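Local atomic coordinates of uncharacterized periplasmic protein (Bacteroides vulgatus ATCC 8482, PDB entry 3ELG), a protein that is of unknown function but is a putative periplasmic protein with a BLIP-like fold and a probable PepSY-like domain. Residues A[95-100]-A[106-111]; A[9-12]-A[17-20]. All coordinates share one frame; numbering follows the deposited sequence. Where two conformers were deposited one is given.

Contact 1: residues A[95-100]-A[106-111]; sequences TVKIER and ELTLEN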
loop_
_atom_site.group_PDB
_atom_site.type_symbol
_atom_site.label_atom_id
_atom_site.label_comp_id
_atom_site.label_asym_id
_atom_site.label_seq_id
_atom_site.Cartn_x
_atom_site.Cartn_y
_atom_site.Cartn_z
ATOM N N THR A 95 8.205 -3.916 8.708
ATOM C CA THR A 95 6.924 -3.376 8.230
ATOM C C THR A 95 6.485 -4.148 6.999
ATOM O O THR A 95 7.126 -4.100 5.963
ATOM C CB THR A 95 7.014 -1.854 7.854
ATOM O OG1 THR A 95 7.325 -1.121 9.045
ATOM C CG2 THR A 95 5.711 -1.330 7.236
ATOM N N VAL A 96 5.357 -4.805 7.125
ATOM C CA VAL A 96 4.871 -5.710 6.055
ATOM C C VAL A 96 3.729 -5.104 5.263
ATOM O O VAL A 96 3.380 -5.600 4.170
ATOM C CB VAL A 96 4.471 -7.119 6.595
ATOM C CG1 VAL A 96 5.711 -7.812 7.258
ATOM C CG2 VAL A 96 3.243 -7.072 7.501
ATOM N N LYS A 97 3.189 -3.997 5.778
ATOM C CA LYS A 97 2.066 -3.299 5.146
ATOM C C LYS A 97 2.122 -1.823 5.504
ATOM O O LYS A 97 2.409 -1.451 6.631
ATOM C CB LYS A 97 0.725 -3.915 5.542
ATOM C CG LYS A 97 -0.498 -3.218 4.978
ATOM C CD LYS A 97 -1.774 -3.992 5.239
ATOM C CE LYS A 97 -2.238 -3.866 6.680
ATOM N NZ LYS A 97 -3.508 -4.653 6.924
ATOM N N ILE A 98 1.889 -0.989 4.505
ATOM C CA ILE A 98 1.767 0.451 4.741
ATOM C C ILE A 98 0.546 0.961 4.010
ATOM O O ILE A 98 0.244 0.571 2.885
ATOM C CB ILE A 98 3.054 1.231 4.336
ATOM C CG1 ILE A 98 2.988 2.733 4.710
ATOM C CG2 ILE A 98 3.367 1.069 2.833
ATOM C CD1 ILE A 98 4.302 3.511 4.595
ATOM N N GLU A 99 -0.195 1.806 4.716
ATOM C CA GLU A 99 -1.346 2.520 4.156
ATOM C C GLU A 99 -1.225 4.005 4.428
ATOM O O GLU A 99 -0.874 4.427 5.524
ATOM C CB GLU A 99 -2.707 2.049 4.714
ATOM C CG GLU A 99 -3.863 2.841 4.061
ATOM C CD GLU A 99 -5.192 2.905 4.850
ATOM O OE1 GLU A 99 -5.786 1.847 5.138
ATOM O OE2 GLU A 99 -5.671 4.032 5.126
ATOM N N ARG A 100 -1.582 4.780 3.425
ATOM C CA ARG A 100 -1.552 6.243 3.521
ATOM C C ARG A 100 -2.912 6.802 3.133
ATOM O O ARG A 100 -3.623 6.286 2.245
ATOM C CB ARG A 100 -0.376 6.883 2.774
ATOM C CG ARG A 100 -0.499 6.802 1.330
ATOM C CD ARG A 100 0.618 7.540 0.631
ATOM N NE ARG A 100 0.421 7.324 -0.769
ATOM C CZ ARG A 100 1.142 7.816 -1.753
ATOM N NH1 ARG A 100 2.208 8.558 -1.511
ATOM N NH2 ARG A 100 0.795 7.547 -2.991
ATOM N N GLU A 106 -0.186 4.436 8.232
ATOM C CA GLU A 106 -0.339 3.329 9.166
ATOM C C GLU A 106 0.573 2.222 8.707
ATOM O O GLU A 106 0.470 1.738 7.546
ATOM C CB GLU A 106 -1.764 2.813 9.153
ATOM C CG GLU A 106 -2.815 3.897 9.453
ATOM C CD GLU A 106 -4.264 3.390 9.319
ATOM O OE1 GLU A 106 -4.509 2.281 8.790
ATOM O OE2 GLU A 106 -5.157 4.122 9.762
ATOM N N LEU A 107 1.543 1.908 9.549
ATOM C CA LEU A 107 2.464 0.822 9.268
ATOM C C LEU A 107 2.159 -0.388 10.108
ATOM O O LEU A 107 2.082 -0.312 11.308
ATOM C CB LEU A 107 3.891 1.237 9.538
ATOM C CG LEU A 107 4.567 2.205 8.532
ATOM C CD1 LEU A 107 3.941 3.576 8.394
ATOM C CD2 LEU A 107 6.047 2.296 8.811
ATOM N N THR A 108 1.995 -1.530 9.442
ATOM C CA THR A 108 1.664 -2.768 10.128
ATOM C C THR A 108 2.862 -3.689 10.169
ATOM O O THR A 108 3.526 -3.970 9.161
ATOM C CB THR A 108 0.480 -3.513 9.503
ATOM O OG1 THR A 108 -0.620 -2.620 9.370
ATOM C CG2 THR A 108 0.079 -4.684 10.411
ATOM N N LEU A 109 3.177 -4.129 11.375
ATOM C CA LEU A 109 4.338 -4.993 11.578
ATOM C C LEU A 109 3.942 -6.457 11.389
ATOM O O LEU A 109 2.754 -6.819 11.349
ATOM C CB LEU A 109 4.970 -4.807 12.966
ATOM C CG LEU A 109 5.266 -3.341 13.310
ATOM C CD1 LEU A 109 5.962 -3.180 14.672
ATOM C CD2 LEU A 109 6.122 -2.691 12.208
ATOM N N GLU A 110 4.977 -7.267 11.339
ATOM C CA GLU A 110 4.816 -8.702 11.106
ATOM C C GLU A 110 3.935 -9.325 12.183
ATOM O O GLU A 110 3.227 -10.302 11.934
ATOM C CB GLU A 110 6.176 -9.418 11.087
ATOM C CG GLU A 110 6.733 -9.641 12.483
ATOM C CD GLU A 110 7.306 -8.380 13.120
ATOM O OE1 GLU A 110 8.299 -7.834 12.569
ATOM O OE2 GLU A 110 6.756 -7.945 14.166
ATOM N N ASN A 111 4.025 -8.771 13.391
ATOM C CA ASN A 111 3.242 -9.253 14.549
ATOM C C ASN A 111 1.828 -8.682 14.627
ATOM O O ASN A 111 1.052 -8.970 15.538
ATOM C CB ASN A 111 4.010 -9.048 15.862
ATOM C CG ASN A 111 4.024 -7.597 16.327
ATOM O OD1 ASN A 111 3.701 -6.690 15.572
ATOM N ND2 ASN A 111 4.401 -7.378 17.579
HETATM O O HOH W 1 -0.791 -0.759 7.595
HETATM O O HOH W 2 -3.120 -3.316 9.911
#
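A classic beta bulge sets V96 and K97 opposite the single T108 in the antiparallel hairpin of strands 95-101 and 104-109. T108 O takes the V96 N-H at 2.9 Å nearly end-on (C=O...N angle 171°), while the bond from K97 N is weak. Beyond the bulge the pairing is regular: T108 N gives K97 O an almost straight bond (N-H...O 175°), and E99 and E106 exchange two more.

On one face I98 and L107 run side by side, CD1 to CD1 at 3.8 Å, and L107 CD2 reaches T95 OG1; I82 and M86 of helix 80-89 pack against L107. On the other, K97 in the conformer described turns at chi3 (76°), laying CE alongside T108 OG1 at 3.4 Å. That hydroxyl meets two waters: one donates to E106 O and the other accepts a weak bond from K97 NZ. One E99 conformer places its OE1 3.9 Å from E106 OE1; E99 OE2 bonds N101, and E114 adds a further acid near E106. The hairpin thus divides into an apolar face under the helix and a hydrated face whose clustered acids may raise one another's pKa.

Contact 2: residues A[9-12]-A[17-20]; sequences DVNK and AREM
V10 turns its carbonyl toward R18 where a 3-10 turn, residues 10-12, comes up to helix 15-24, the CA atoms of V10 and R18 lying 7.0 Å apart. The turn is held from its own start: K12 N bonds D9 O at 3.0 Å, and N11 N gives its hydrogen to D9 OD1, forming an Asx turn. That donor meets OD1 from well above the carboxylate plane, 63° out of it.

Almost all of the reach across the contact belongs to R18. Its side chain leaves the helix toward the turn, extends through CD, then bends at chi3 (-89°), which swings the guanidinium alongside the turn's backbone. V10 O sits 3.0 Å from R18 NE, but the angle is too poor for a hydrogen bond; R18 CD lies nearly as near this oxygen, at 3.1 Å. The guanidinium lies flat against the chain, with N11 CA 3.8 Å above its plane, over the centre of one face. Along its aliphatic part, R18 CD comes to 4.2 Å from V10 CG2, the two side chains slanting past each other. The cationic end has its firm polar partner just past the turn, where NH2 bonds L13 O. This bond, together with the face contact at N11, probably helps set how the group is rotated. V10 O points toward the guanidinium and, with L13 O, would be expected to favour its positive charge.

This surface contact folds the link from strand 5-7 back onto the first part of helix 15-24. One turn of that helix supplies R18 to the link, while A17 and M20 (selenomethionine) pack on F57 of strand 54-57, and M20 also touches W63 and I66 of strand 63-67.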
loop_
_atom_site.group_PDB
_atom_site.type_symbol
_atom_site.label_atom_id
_atom_site.label_comp_id
_atom_site.label_asym_id
_atom_site.label_seq_id
_atom_site.Cartn_x
_atom_site.Cartn_y
_atom_site.Cartn_z
ATOM N N ASP A 9 -6.622 -7.431 -17.205
ATOM C CA ASP A 9 -6.050 -6.535 -18.264
ATOM C C ASP A 9 -5.401 -5.332 -17.631
ATOM O O ASP A 9 -6.105 -4.448 -17.150
ATOM C CB ASP A 9 -7.147 -6.064 -19.209
ATOM C CG ASP A 9 -6.601 -5.302 -20.400
ATOM O OD1 ASP A 9 -5.375 -5.212 -20.510
ATOM O OD2 ASP A 9 -7.416 -4.816 -21.205
ATOM N N VAL A 10 -4.076 -5.334 -17.576
ATOM C CA VAL A 10 -3.349 -4.242 -16.895
ATOM C C VAL A 10 -3.540 -2.892 -17.595
ATOM O O VAL A 10 -3.277 -1.836 -17.015
ATOM C CB VAL A 10 -1.859 -4.508 -16.740
ATOM C CG1 VAL A 10 -1.605 -5.799 -15.956
ATOM C CG2 VAL A 10 -1.164 -4.573 -18.106
ATOM N N ASN A 11 -4.018 -2.940 -18.826
ATOM C CA ASN A 11 -4.323 -1.710 -19.591
ATOM C C ASN A 11 -5.494 -0.957 -18.975
ATOM O O ASN A 11 -5.805 0.175 -19.353
ATOM C CB ASN A 11 -4.646 -2.021 -21.064
ATOM C CG ASN A 11 -3.437 -2.449 -21.853
ATOM O OD1 ASN A 11 -3.398 -3.567 -22.358
ATOM N ND2 ASN A 11 -2.461 -1.570 -21.997
ATOM N N LYS A 12 -6.172 -1.630 -18.048
ATOM C CA LYS A 12 -7.314 -1.072 -17.351
ATOM C C LYS A 12 -6.885 -0.309 -16.089
ATOM O O LYS A 12 -7.679 0.426 -15.506
ATOM C CB LYS A 12 -8.339 -2.154 -16.975
ATOM C CG LYS A 12 -8.940 -2.854 -18.184
ATOM C CD LYS A 12 -9.673 -1.836 -19.014
ATOM N N ALA A 17 -0.129 3.491 -11.965
ATOM C CA ALA A 17 -0.176 2.237 -11.173
ATOM C C ALA A 17 0.641 1.171 -11.885
ATOM O O ALA A 17 1.425 0.441 -11.253
ATOM C CB ALA A 17 -1.639 1.763 -10.951
ATOM N N ARG A 18 0.521 1.144 -13.206
ATOM C CA ARG A 18 1.262 0.159 -14.012
ATOM C C ARG A 18 2.747 0.414 -13.851
ATOM O O ARG A 18 3.540 -0.505 -13.681
ATOM C CB ARG A 18 0.851 0.212 -15.482
ATOM C CG ARG A 18 -0.205 -0.729 -15.863
ATOM C CD ARG A 18 -0.507 -0.523 -17.368
ATOM N NE ARG A 18 -1.534 0.502 -17.487
ATOM C CZ ARG A 18 -1.877 1.094 -18.626
ATOM N NH1 ARG A 18 -1.216 0.821 -19.743
ATOM N NH2 ARG A 18 -2.870 1.956 -18.632
ATOM N N GLU A 19 3.120 1.690 -13.870
ATOM C CA GLU A 19 4.540 2.061 -13.761
ATOM C C GLU A 19 5.078 1.689 -12.374
ATOM O O GLU A 19 6.201 1.152 -12.231
ATOM C CB GLU A 19 4.743 3.554 -14.038
ATOM C CG GLU A 19 4.491 3.974 -15.492
ATOM C CD GLU A 19 5.523 3.470 -16.519
ATOM O OE1 GLU A 19 6.551 2.850 -16.151
ATOM O OE2 GLU A 19 5.288 3.718 -17.722
HETATM N N MSE A 20 4.260 1.952 -11.356
HETATM C CA MSE A 20 4.633 1.682 -9.980
HETATM C C MSE A 20 4.918 0.188 -9.812
HETATM O O MSE A 20 5.922 -0.205 -9.211
HETATM C CB MSE A 20 3.573 2.176 -8.979
HETATM C CG MSE A 20 3.905 1.993 -7.485
HETATM SE SE MSE A 20 3.784 0.147 -6.832
HETATM C CE MSE A 20 2.781 0.543 -5.218
#

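In the fold
Contacts 1 and 2 lie on opposite sides of the chain's centre, their own centres 24 Å apart and their nearest atoms about 8 Å apart without touching. Contact 2 comes first in the sequence and is complete well before contact 1 begins. Strand 63-67, in the middle of the antiparallel sheet, connects them: W63 and I66 touch M20 in the helix of contact 2 and also I98 in contact 1, whose strand 95-101 is hydrogen-bonded beside it. Helix 80-89 packs on the apolar side of contact 1 from outside it, whereas helix 15-24 is itself one half of contact 2 and also packs on the sheet. The arrangement is consistent with the BLIP-like fold.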